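Local coordinates for protein alpha,alpha-trehalose-phosphate synthase (UDP-forming) (Burkholderia xenovorans, PDB 5V0T) that belongs to glycosyltransferase family 20 and has the two-domain GT-B fold, in which two Rossmann-like domains face each other across a ligand-binding cleft, at residues 93-98 with 279-284; 103-108 with 174-179; 165-170 with 200-205; 275-280 with 313-318. All coordinates share one frame; numbering follows the deposited sequence. Where two conformers were deposited one is given.

Contact 1. Residues 93-98 with 279-284; sequences TLWPAF and DYSKGL. With UDP (uridine-5'-diphosphate), chain I.
The backbones of helix 79-98 and of the loop 279-284 stay well apart, closest at P96 and S281 with CA atoms 8.0 Å from each other, and side chains bridge the gap. This is the cleft of the GT-B fold: the helix comes from one Rossmann-like domain, the loop follows the first strand, 270-275, of the other. W95 makes the main link. With CG anti to the backbone N (chi1 180°), its indole projects from the helix and meets D279 tip to tip, NE1 donating to OD1 at 3.1 Å with an N-H...O angle of 146°. The donor arrives on the syn side of OD1, a little out of the carboxylate plane. On the anti side the same oxygen accepts a hydrogen bond from the backbone N of S281 at 2.9 Å, which closes an Asx turn; two N-H groups thus grip OD1 and fix the rotation of the carboxylate, while OD2 turns to Y321 and R277. Y280 slides past W95 in the opposite direction, bringing OH to the edge of the indole at 3.3 Å from CD1 of W95. The same hydroxyl lies against the P96 ring, 3.5 Å from its CB. W95 also lines the 6-O-phosphono-alpha-D-glucopyranose pocket and makes a cation-pi contact with R315. From the same loop K282 turns to the other ligand, uridine-5'-diphosphate, and pairs with D376: its NZ donates to O2B of the diphosphate at 2.8 Å and to the bridging O3A at 3.1 Å.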
# COMPACT_ATOMS: atom_id res chain seq x y z
N THR A 93 13.92 9.43 1.92
CA THR A 93 14.33 9.57 0.54
C THR A 93 13.42 8.80 -0.40
O THR A 93 12.78 9.41 -1.27
CB THR A 93 15.79 9.11 0.35
OG1 THR A 93 16.64 9.92 1.17
CG2 THR A 93 16.20 9.23 -1.11
N LEU A 94 13.35 7.48 -0.26
CA LEU A 94 12.67 6.65 -1.25
C LEU A 94 11.17 6.87 -1.24
O LEU A 94 10.55 7.05 -2.29
CB LEU A 94 12.98 5.16 -1.02
CG LEU A 94 14.43 4.74 -1.31
CD1 LEU A 94 14.67 3.23 -1.09
CD2 LEU A 94 14.85 5.18 -2.72
N TRP A 95 10.55 6.80 -0.05
CA TRP A 95 9.09 6.95 0.01
C TRP A 95 8.62 8.25 -0.60
O TRP A 95 7.75 8.21 -1.49
CB TRP A 95 8.59 6.80 1.45
CG TRP A 95 7.08 6.96 1.54
CD1 TRP A 95 6.39 8.11 1.74
CD2 TRP A 95 6.10 5.92 1.41
NE1 TRP A 95 5.03 7.86 1.74
CE2 TRP A 95 4.83 6.52 1.55
CE3 TRP A 95 6.18 4.53 1.22
CZ2 TRP A 95 3.64 5.78 1.49
CZ3 TRP A 95 4.99 3.79 1.16
CH2 TRP A 95 3.74 4.43 1.29
N PRO A 96 9.15 9.43 -0.23
CA PRO A 96 8.66 10.66 -0.89
C PRO A 96 8.98 10.70 -2.37
O PRO A 96 8.14 11.13 -3.16
CB PRO A 96 9.36 11.79 -0.11
CG PRO A 96 10.50 11.13 0.60
CD PRO A 96 10.08 9.73 0.88
N ALA A 97 10.17 10.22 -2.78
CA ALA A 97 10.56 10.33 -4.19
C ALA A 97 9.67 9.47 -5.07
O ALA A 97 9.22 9.91 -6.14
CB ALA A 97 12.02 9.92 -4.36
N PHE A 98 9.41 8.23 -4.65
CA PHE A 98 8.62 7.29 -5.43
C PHE A 98 7.14 7.64 -5.41
O PHE A 98 6.39 7.17 -6.27
CB PHE A 98 8.81 5.85 -4.90
CG PHE A 98 10.11 5.20 -5.31
CD1 PHE A 98 11.32 5.89 -5.25
CD2 PHE A 98 10.13 3.87 -5.72
CE1 PHE A 98 12.52 5.28 -5.61
CE2 PHE A 98 11.31 3.25 -6.08
CZ PHE A 98 12.51 3.95 -6.03
N ASP A 279 -0.62 9.49 6.02
CA ASP A 279 0.55 9.68 5.18
C ASP A 279 0.28 10.82 4.20
O ASP A 279 -0.84 10.98 3.72
CB ASP A 279 0.84 8.36 4.45
CG ASP A 279 2.23 8.30 3.85
OD1 ASP A 279 2.60 9.19 3.05
OD2 ASP A 279 2.96 7.35 4.20
N TYR A 280 1.31 11.63 3.90
CA TYR A 280 1.11 12.68 2.90
C TYR A 280 0.80 12.11 1.51
O TYR A 280 0.25 12.83 0.67
CB TYR A 280 2.32 13.62 2.85
CG TYR A 280 3.67 12.93 2.79
CD1 TYR A 280 4.12 12.33 1.62
CD2 TYR A 280 4.49 12.88 3.91
CE1 TYR A 280 5.37 11.72 1.56
CE2 TYR A 280 5.72 12.26 3.87
CZ TYR A 280 6.16 11.68 2.70
OH TYR A 280 7.40 11.08 2.68
N SER A 281 1.11 10.84 1.26
CA SER A 281 0.75 10.25 -0.03
C SER A 281 -0.76 10.09 -0.22
O SER A 281 -1.20 9.89 -1.36
CB SER A 281 1.41 8.87 -0.17
OG SER A 281 0.81 7.98 0.77
N LYS A 282 -1.55 10.16 0.85
CA LYS A 282 -2.96 9.76 0.78
C LYS A 282 -3.91 10.90 0.39
O LYS A 282 -5.12 10.68 0.29
CB LYS A 282 -3.38 9.15 2.12
CG LYS A 282 -2.54 7.90 2.49
CD LYS A 282 -2.92 6.70 1.63
CE LYS A 282 -2.07 5.44 2.00
NZ LYS A 282 -2.34 4.26 1.09
N GLY A 283 -3.38 12.08 0.12
CA GLY A 283 -4.19 13.21 -0.32
C GLY A 283 -5.31 13.59 0.62
O GLY A 283 -6.40 13.98 0.17
N LEU A 284 -5.06 13.53 1.93
CA LEU A 284 -6.12 13.73 2.91
C LEU A 284 -6.57 15.19 3.00
O LEU A 284 -7.76 15.45 3.24
CB LEU A 284 -5.67 13.20 4.28
CG LEU A 284 -5.36 11.69 4.27
CD1 LEU A 284 -4.77 11.23 5.60
CD2 LEU A 284 -6.59 10.83 3.92
N1 UDP I . -5.77 -1.29 7.93
C2 UDP I . -6.01 -1.92 9.14
N3 UDP I . -6.32 -1.08 10.18
C4 UDP I . -6.41 0.29 10.13
C5 UDP I . -6.15 0.87 8.84
C6 UDP I . -5.86 0.08 7.80
O2 UDP I . -5.94 -3.13 9.29
O4 UDP I . -6.70 0.91 11.16
C1' UDP I . -5.44 -2.14 6.78
C2' UDP I . -6.45 -2.03 5.64
O2' UDP I . -7.54 -2.91 5.88
C3' UDP I . -5.59 -2.46 4.45
C4' UDP I . -4.21 -1.89 4.81
O4' UDP I . -4.21 -1.71 6.25
O3' UDP I . -5.49 -3.88 4.31
C5' UDP I . -3.85 -0.59 4.14
O5' UDP I . -3.34 -0.92 2.83
PA UDP I . -3.42 0.11 1.64
O1A UDP I . -4.80 0.73 1.54
O2A UDP I . -2.94 -0.59 0.43
O3A UDP I . -2.43 1.29 2.03
PB UDP I . -1.02 1.38 2.73
O1B UDP I . -0.31 0.08 2.31
O2B UDP I . -0.36 2.58 2.02
O3B UDP I . -1.14 1.55 4.20

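Contact 2. Residues 103-108 with 174-179. With FMT (formic acid), chain U.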
# COMPACT_ATOMS: atom_id res chain seq x y z
N ASP A 103 9.73 17.42 -3.30
CA ASP A 103 9.80 18.53 -2.36
C ASP A 103 10.01 18.06 -0.93
O ASP A 103 10.55 18.81 -0.11
CB ASP A 103 8.51 19.35 -2.43
CG ASP A 103 7.28 18.53 -2.07
OD1 ASP A 103 6.96 17.56 -2.80
OD2 ASP A 103 6.61 18.88 -1.07
N LEU A 104 9.55 16.86 -0.59
CA LEU A 104 9.73 16.31 0.75
C LEU A 104 10.96 15.41 0.85
O LEU A 104 11.38 15.08 1.97
CB LEU A 104 8.49 15.52 1.18
CG LEU A 104 7.16 16.28 1.26
CD1 LEU A 104 6.00 15.33 1.59
CD2 LEU A 104 7.22 17.44 2.26
N LEU A 105 11.53 15.03 -0.28
CA LEU A 105 12.74 14.22 -0.27
C LEU A 105 13.85 14.91 0.53
O LEU A 105 14.14 16.10 0.36
CB LEU A 105 13.19 13.98 -1.71
CG LEU A 105 14.27 12.94 -2.03
CD1 LEU A 105 14.23 12.62 -3.50
CD2 LEU A 105 15.65 13.45 -1.66
N GLN A 106 14.44 14.16 1.45
CA GLN A 106 15.71 14.53 2.05
C GLN A 106 16.71 13.44 1.71
O GLN A 106 16.35 12.28 1.52
CB GLN A 106 15.59 14.70 3.55
CG GLN A 106 14.76 15.91 3.95
CD GLN A 106 14.41 15.91 5.43
OE1 GLN A 106 14.67 14.93 6.13
NE2 GLN A 106 13.83 17.00 5.90
N TYR A 107 17.98 13.83 1.59
CA TYR A 107 19.01 12.87 1.24
C TYR A 107 20.20 13.10 2.16
O TYR A 107 20.61 14.25 2.35
CB TYR A 107 19.45 13.00 -0.22
CG TYR A 107 20.62 12.10 -0.56
CD1 TYR A 107 20.46 10.72 -0.56
CD2 TYR A 107 21.87 12.63 -0.85
CE1 TYR A 107 21.51 9.89 -0.87
CE2 TYR A 107 22.95 11.79 -1.16
CZ TYR A 107 22.75 10.42 -1.17
OH TYR A 107 23.77 9.57 -1.47
N ASP A 108 20.73 12.03 2.72
CA ASP A 108 21.96 12.11 3.51
C ASP A 108 22.84 10.92 3.12
O ASP A 108 22.41 9.77 3.23
CB ASP A 108 21.66 12.12 5.01
CG ASP A 108 22.92 12.16 5.87
OD1 ASP A 108 23.82 11.33 5.67
OD2 ASP A 108 23.01 13.01 6.77
N LEU A 174 15.36 10.50 -11.04
CA LEU A 174 16.66 11.18 -11.09
C LEU A 174 16.90 12.10 -9.90
O LEU A 174 18.06 12.45 -9.64
CB LEU A 174 16.78 12.01 -12.37
CG LEU A 174 16.78 11.23 -13.69
CD1 LEU A 174 16.90 12.20 -14.88
CD2 LEU A 174 17.87 10.19 -13.70
N ALA A 175 15.85 12.50 -9.18
CA ALA A 175 16.02 13.31 -7.98
C ALA A 175 16.68 12.54 -6.85
O ALA A 175 17.24 13.16 -5.93
CB ALA A 175 14.67 13.85 -7.50
N VAL A 176 16.62 11.21 -6.86
CA VAL A 176 17.29 10.39 -5.85
C VAL A 176 18.75 10.31 -6.26
O VAL A 176 19.06 9.67 -7.28
CB VAL A 176 16.65 8.99 -5.74
CG1 VAL A 176 17.38 8.13 -4.71
CG2 VAL A 176 15.17 9.09 -5.41
N PRO A 177 19.68 10.93 -5.54
CA PRO A 177 21.06 11.04 -6.06
C PRO A 177 21.67 9.68 -6.38
O PRO A 177 22.26 9.53 -7.46
CB PRO A 177 21.80 11.77 -4.92
CG PRO A 177 20.72 12.68 -4.36
CD PRO A 177 19.50 11.75 -4.33
N PRO A 178 21.50 8.63 -5.52
CA PRO A 178 22.04 7.31 -5.92
C PRO A 178 21.10 6.47 -6.79
O PRO A 178 21.11 5.24 -6.68
CB PRO A 178 22.29 6.62 -4.57
CG PRO A 178 21.26 7.18 -3.68
CD PRO A 178 21.04 8.61 -4.11
N HIS A 179 20.33 7.10 -7.68
CA HIS A 179 19.39 6.36 -8.52
C HIS A 179 20.08 5.24 -9.31
O HIS A 179 19.53 4.14 -9.45
CB HIS A 179 18.65 7.32 -9.48
CG HIS A 179 19.56 8.17 -10.31
ND1 HIS A 179 20.12 7.74 -11.50
CD2 HIS A 179 20.02 9.44 -10.13
CE1 HIS A 179 20.88 8.70 -12.00
NE2 HIS A 179 20.84 9.74 -11.19
C FMT U . 18.44 16.96 0.85
O1 FMT U . 18.39 16.73 2.06
O2 FMT U . 18.25 18.07 0.32
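Aromatic, aliphatic and proline groups make up this contact, with L105 and Y107 facing A175, V176, P177 and P178 between two loops of one Rossmann-like domain of the GT-B fold. Proline-aromatic contacts come first. P177 makes a CH-pi contact over one face of the Y107 ring, its CG 3.9 Å from the ring centroid and 19° off the normal, shifted toward the CD2 side of the rim. P178 comes tip to tip with the same tyrosine in an apolar contact, its CD 3.5 Å from Y107 CE1, obliquely to the ring. Both prolines occupy the middle of a type I beta turn, closed by the bond from H179 N to V176 O, and this fixes them side by side against one aromatic ring. The second kind is plain aliphatic packing: L105 has CG anti to its backbone N (chi1 -168°), and its CD1 lies 4.1 Å from V176 CG2 and 4.2 Å from A175 CB. No hydrogen bond joins the two loops. Helix 79-98 backs both, with A97 touching L105 and V176 and F89 touching Y107 and P178. A formic acid, probably from the crystallisation liquor, accepts a hydrogen bond from the backbone N of Y107 at its O1, 3.0 Å away and nearly straight.

Contact 3. Residues 165-170 with 200-205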
# COMPACT_ATOMS: atom_id res chain seq x y z
N ILE A 165 5.08 -0.09 -3.82
CA ILE A 165 4.82 1.33 -4.03
C ILE A 165 5.00 1.63 -5.53
O ILE A 165 5.49 0.76 -6.26
CB ILE A 165 5.75 2.19 -3.15
CG1 ILE A 165 7.22 2.03 -3.58
CG2 ILE A 165 5.54 1.81 -1.66
CD1 ILE A 165 8.16 2.98 -2.83
N PRO A 166 4.61 2.80 -6.03
CA PRO A 166 4.78 3.06 -7.46
C PRO A 166 6.26 3.05 -7.84
O PRO A 166 7.13 3.34 -7.02
CB PRO A 166 4.17 4.46 -7.64
CG PRO A 166 3.34 4.70 -6.43
CD PRO A 166 4.01 3.95 -5.33
N PHE A 167 6.55 2.70 -9.09
CA PHE A 167 7.87 3.03 -9.62
C PHE A 167 7.78 4.36 -10.36
O PHE A 167 7.04 4.45 -11.35
CB PHE A 167 8.42 1.95 -10.55
CG PHE A 167 9.90 2.08 -10.79
CD1 PHE A 167 10.40 2.98 -11.73
CD2 PHE A 167 10.81 1.37 -10.00
CE1 PHE A 167 11.77 3.10 -11.93
CE2 PHE A 167 12.18 1.50 -10.20
CZ PHE A 167 12.66 2.37 -11.15
N PRO A 168 8.48 5.40 -9.92
CA PRO A 168 8.25 6.73 -10.49
C PRO A 168 8.84 6.85 -11.89
O PRO A 168 9.78 6.15 -12.27
CB PRO A 168 8.97 7.66 -9.52
CG PRO A 168 10.13 6.80 -9.03
CD PRO A 168 9.49 5.43 -8.85
N ALA A 169 8.25 7.77 -12.66
CA ALA A 169 8.80 8.18 -13.94
C ALA A 169 10.31 8.39 -13.82
O ALA A 169 10.80 8.88 -12.79
CB ALA A 169 8.11 9.47 -14.41
N SER A 170 11.05 8.00 -14.86
CA SER A 170 12.51 8.10 -14.77
C SER A 170 12.96 9.51 -14.41
O SER A 170 13.92 9.68 -13.64
CB SER A 170 13.15 7.64 -16.08
OG SER A 170 12.81 8.50 -17.16
N LEU A 200 5.93 -0.59 -14.53
CA LEU A 200 6.88 -1.32 -15.36
C LEU A 200 7.42 -0.44 -16.49
O LEU A 200 8.62 -0.48 -16.81
CB LEU A 200 6.21 -2.57 -15.92
CG LEU A 200 7.03 -3.38 -16.92
CD1 LEU A 200 8.24 -4.05 -16.22
CD2 LEU A 200 6.14 -4.43 -17.60
N ARG A 201 6.54 0.35 -17.12
CA ARG A 201 6.98 1.25 -18.18
C ARG A 201 8.01 2.26 -17.66
O ARG A 201 8.99 2.56 -18.34
CB ARG A 201 5.77 1.97 -18.78
CG ARG A 201 6.05 2.77 -20.05
CD ARG A 201 4.76 3.18 -20.77
NE ARG A 201 3.96 4.13 -19.99
CZ ARG A 201 2.72 3.89 -19.55
NH1 ARG A 201 2.14 2.73 -19.82
NH2 ARG A 201 2.07 4.80 -18.85
N ALA A 202 7.79 2.79 -16.45
CA ALA A 202 8.73 3.76 -15.88
C ALA A 202 10.08 3.12 -15.62
O ALA A 202 11.12 3.73 -15.91
CB ALA A 202 8.16 4.35 -14.58
N PHE A 203 10.08 1.89 -15.09
CA PHE A 203 11.34 1.16 -14.93
C PHE A 203 12.05 0.99 -16.26
O PHE A 203 13.25 1.29 -16.37
CB PHE A 203 11.08 -0.21 -14.28
CG PHE A 203 12.29 -1.10 -14.23
CD1 PHE A 203 13.28 -0.89 -13.29
CD2 PHE A 203 12.44 -2.14 -15.15
CE1 PHE A 203 14.42 -1.72 -13.25
CE2 PHE A 203 13.57 -2.97 -15.13
CZ PHE A 203 14.56 -2.75 -14.18
N CYS A 204 11.33 0.54 -17.30
CA CYS A 204 11.97 0.33 -18.59
C CYS A 204 12.45 1.64 -19.20
O CYS A 204 13.50 1.67 -19.86
CB CYS A 204 11.02 -0.37 -19.56
SG CYS A 204 10.58 -2.04 -19.03
N ASP A 205 11.71 2.72 -18.97
CA ASP A 205 12.14 4.03 -19.46
C ASP A 205 13.49 4.43 -18.86
O ASP A 205 14.36 4.95 -19.56
CB ASP A 205 11.06 5.07 -19.12
CG ASP A 205 11.26 6.39 -19.85
OD1 ASP A 205 11.45 6.37 -21.08
OD2 ASP A 205 11.22 7.45 -19.19
O HOH W 1 9.39 7.55 -17.16
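F167 packs on A202 and F203, where the loop 165-170 runs past helix 197-209, the closest CA pair being A169 and A202 at 4.8 Å. From CB of F167, CG is set anti to the backbone N (chi1 -164°), and the ring turns one face to the backbone of F203, with A202 CB at its edge near the plane. CD1 comes first, 3.5 Å from the backbone N of F203 and 3.9 Å from CB of A202. CE1 lies next to CA of F203. At the tip, CZ meets CD1 of F203 at 3.9 Å, and CE2 approaches the same atom slightly less closely. Above the ring centre stands CB of F203, a CH-pi contact, and beyond it the F203 ring turns its edge to the F167 face in a T-shaped pair with planes at 88°. A202 CB also touches the carbonyl oxygens of F167 and P168. At the far end the contact becomes polar: S170 OG donates to D205 OD2 at 2.8 Å, approaching from above the carboxylate plane. A water takes the N-H of S170 and donates to that same OD2 at 2.7 Å, so the carboxylate oxygen receives two bonds. F194 packs on both phenylalanines. The loop after strand 159-162 thus packs on the helix that follows the neighbouring parallel strand 191-194, as expected in a Rossmann-like domain of the GT-B fold.

Contact 4. Residues 275-280 with 313-318; sequences VDRLDY and PTRADM. With G6P (6-O-phosphono-alpha-D-glucopyranose), chain J; UDP (uridine-5'-diphosphate), chain I.
Two torsions help bring R277 and T314 together: T314 places OG1 anti to its backbone N (chi1 -179°), and R277 bends at chi3 (-55°), which swings NE off the line of the chain. The two side chains cross at about a right angle, and NH1 of R277 donates to T314 OG1 at 3.0 Å, within the guanidinium plane. The same nitrogen forms a salt bridge to the anti lone pair of D279 OD2, also at 3.0 Å. The other edge of this guanidinium holds uridine-5'-diphosphate, NE giving its N-H to O3B at 2.7 Å and NH2 to O2B at 2.9 Å. R315, extended from CG to NE, stacks its guanidinium on that of R277, centres 4.5 Å apart and planes at 27°. Its own N-H groups serve 6-O-phosphono-alpha-D-glucopyranose, NE bonding O2P and NH2 bonding O6, each at 3.0 Å. R315 NH1 makes a long, weak ion pair with D279 OD2, which lies well out of its guanidinium plane, and is hydrogen-bonded to Y321 OH; that hydroxyl also bonds D279 OD2. Two like charges therefore lie face to face, an arrangement probably made tolerable by D279 and by the phosphate groups of the two ligands that the arginines bind.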
# COMPACT_ATOMS: atom_id res chain seq x y z
N VAL A 275 -10.36 5.23 5.10
CA VAL A 275 -9.41 4.56 5.99
C VAL A 275 -8.03 4.69 5.36
O VAL A 275 -7.81 4.14 4.28
CB VAL A 275 -9.72 3.07 6.21
CG1 VAL A 275 -8.66 2.47 7.12
CG2 VAL A 275 -11.12 2.86 6.79
N ASP A 276 -7.11 5.41 6.02
CA ASP A 276 -5.79 5.70 5.46
C ASP A 276 -4.80 5.88 6.60
O ASP A 276 -5.07 6.67 7.50
CB ASP A 276 -5.78 7.02 4.66
CG ASP A 276 -6.83 7.09 3.58
OD1 ASP A 276 -8.02 7.24 3.91
OD2 ASP A 276 -6.45 7.05 2.38
N ARG A 277 -3.64 5.22 6.54
CA ARG A 277 -2.52 5.73 7.32
C ARG A 277 -2.42 7.24 7.07
O ARG A 277 -2.66 7.71 5.95
CB ARG A 277 -1.21 5.04 6.93
CG ARG A 277 -1.08 3.57 7.37
CD ARG A 277 0.32 2.99 6.97
NE ARG A 277 0.54 3.18 5.54
CZ ARG A 277 1.29 4.14 5.00
NH1 ARG A 277 1.97 4.99 5.77
NH2 ARG A 277 1.36 4.24 3.69
N LEU A 278 -2.13 8.02 8.12
CA LEU A 278 -2.05 9.47 7.94
C LEU A 278 -0.70 9.81 7.30
O LEU A 278 0.23 10.35 7.92
CB LEU A 278 -2.31 10.22 9.25
CG LEU A 278 -2.99 11.59 9.08
CD1 LEU A 278 -3.35 12.23 10.43
CD2 LEU A 278 -2.08 12.58 8.30
N ASP A 279 -0.62 9.49 6.02
CA ASP A 279 0.55 9.68 5.18
C ASP A 279 0.28 10.82 4.20
O ASP A 279 -0.84 10.98 3.72
CB ASP A 279 0.84 8.36 4.45
CG ASP A 279 2.23 8.30 3.85
OD1 ASP A 279 2.60 9.19 3.05
OD2 ASP A 279 2.96 7.35 4.20
N TYR A 280 1.31 11.63 3.90
CA TYR A 280 1.11 12.68 2.90
C TYR A 280 0.80 12.11 1.51
O TYR A 280 0.25 12.83 0.67
CB TYR A 280 2.32 13.62 2.85
CG TYR A 280 3.67 12.93 2.79
CD1 TYR A 280 4.12 12.33 1.62
CD2 TYR A 280 4.49 12.88 3.91
CE1 TYR A 280 5.37 11.72 1.56
CE2 TYR A 280 5.72 12.26 3.87
CZ TYR A 280 6.16 11.68 2.70
OH TYR A 280 7.40 11.08 2.68
N PRO A 313 -2.06 6.60 13.16
CA PRO A 313 -0.67 7.06 13.15
C PRO A 313 0.19 6.17 12.27
O PRO A 313 -0.01 4.95 12.20
CB PRO A 313 -0.24 6.95 14.62
CG PRO A 313 -1.54 6.87 15.40
CD PRO A 313 -2.50 6.18 14.51
N THR A 314 1.16 6.79 11.62
CA THR A 314 2.17 6.06 10.87
C THR A 314 3.47 6.85 10.96
O THR A 314 3.46 8.07 10.86
CB THR A 314 1.72 5.86 9.42
OG1 THR A 314 2.71 5.13 8.69
CG2 THR A 314 1.48 7.21 8.73
N ARG A 315 4.58 6.15 11.20
CA ARG A 315 5.91 6.77 11.11
C ARG A 315 5.97 8.09 11.90
O ARG A 315 6.49 9.11 11.44
CB ARG A 315 6.30 6.97 9.64
CG ARG A 315 6.35 5.64 8.87
CD ARG A 315 6.37 5.79 7.33
NE ARG A 315 6.03 4.52 6.68
CZ ARG A 315 5.80 4.38 5.37
NH1 ARG A 315 5.91 5.42 4.55
NH2 ARG A 315 5.46 3.18 4.89
N ALA A 316 5.43 8.06 13.12
CA ALA A 316 5.13 9.30 13.84
C ALA A 316 6.38 10.01 14.36
O ALA A 316 6.27 11.17 14.76
CB ALA A 316 4.17 9.03 15.00
N ASP A 317 7.54 9.35 14.36
CA ASP A 317 8.76 9.99 14.83
C ASP A 317 9.46 10.77 13.71
O ASP A 317 10.62 11.16 13.87
CB ASP A 317 9.70 8.96 15.47
CG ASP A 317 10.01 7.78 14.55
OD1 ASP A 317 9.62 7.80 13.38
OD2 ASP A 317 10.65 6.81 15.03
N MET A 318 8.77 11.01 12.61
CA MET A 318 9.31 11.75 11.48
C MET A 318 8.59 13.09 11.36
O MET A 318 7.36 13.13 11.39
CB MET A 318 9.17 10.95 10.19
CG MET A 318 10.13 9.78 10.15
SD MET A 318 9.95 8.92 8.60
CE MET A 318 10.92 9.99 7.52
C1 G6P J . 3.13 0.61 2.76
C2 G6P J . 4.49 0.05 2.35
C3 G6P J . 4.87 -1.13 3.24
C4 G6P J . 4.82 -0.69 4.71
C5 G6P J . 3.43 -0.12 5.02
C6 G6P J . 3.34 0.29 6.49
O1 G6P J . 2.18 -0.43 2.57
O2 G6P J . 4.44 -0.34 0.97
O3 G6P J . 6.21 -1.52 2.90
O4 G6P J . 5.06 -1.82 5.57
O5 G6P J . 3.16 0.99 4.15
O6 G6P J . 4.40 1.21 6.82
P G6P J . 5.43 0.85 8.00
O1P G6P J . 4.66 1.00 9.29
O2P G6P J . 6.55 1.83 7.81
O3P G6P J . 5.83 -0.58 7.74
N1 UDP I . -5.77 -1.29 7.93
C2 UDP I . -6.01 -1.92 9.14
N3 UDP I . -6.32 -1.08 10.18
C4 UDP I . -6.41 0.29 10.13
C5 UDP I . -6.15 0.87 8.84
C6 UDP I . -5.86 0.08 7.80
O2 UDP I . -5.94 -3.13 9.29
O4 UDP I . -6.70 0.91 11.16
C1' UDP I . -5.44 -2.14 6.78
C2' UDP I . -6.45 -2.03 5.64
O2' UDP I . -7.54 -2.91 5.88
C3' UDP I . -5.59 -2.46 4.45
C4' UDP I . -4.21 -1.89 4.81
O4' UDP I . -4.21 -1.71 6.25
O3' UDP I . -5.49 -3.88 4.31
C5' UDP I . -3.85 -0.59 4.14
O5' UDP I . -3.34 -0.92 2.83
PA UDP I . -3.42 0.11 1.64
O1A UDP I . -4.80 0.73 1.54
O2A UDP I . -2.94 -0.59 0.43
O3A UDP I . -2.43 1.29 2.03
PB UDP I . -1.02 1.38 2.73
O1B UDP I . -0.31 0.08 2.31
O2B UDP I . -0.36 2.58 2.02
O3B UDP I . -1.14 1.55 4.20

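In the fold
Contacts 1 and 4 are buried at the cleft, contact 1 joining the two domains and contact 4 two loops of the second, while contacts 2 and 3 lie farther out in the first and are only partly buried. Contacts 1 and 4 share D279 and Y280, and W95 of the first packs on R277 and R315 of the second; their chemistry is charged and hydrogen-bonded, and both touch uridine-5'-diphosphate. Helix 79-98 ties the rest together: A97 packs on L105 and V176 of contact 2, and F98 on P166 and P168 of contact 3. Contact 2 relies on apolar side chains alone, contact 3 on aromatic packing with a polar, water-bridged end. Contacts 3 and 4, with centres about 25 Å apart, do not touch.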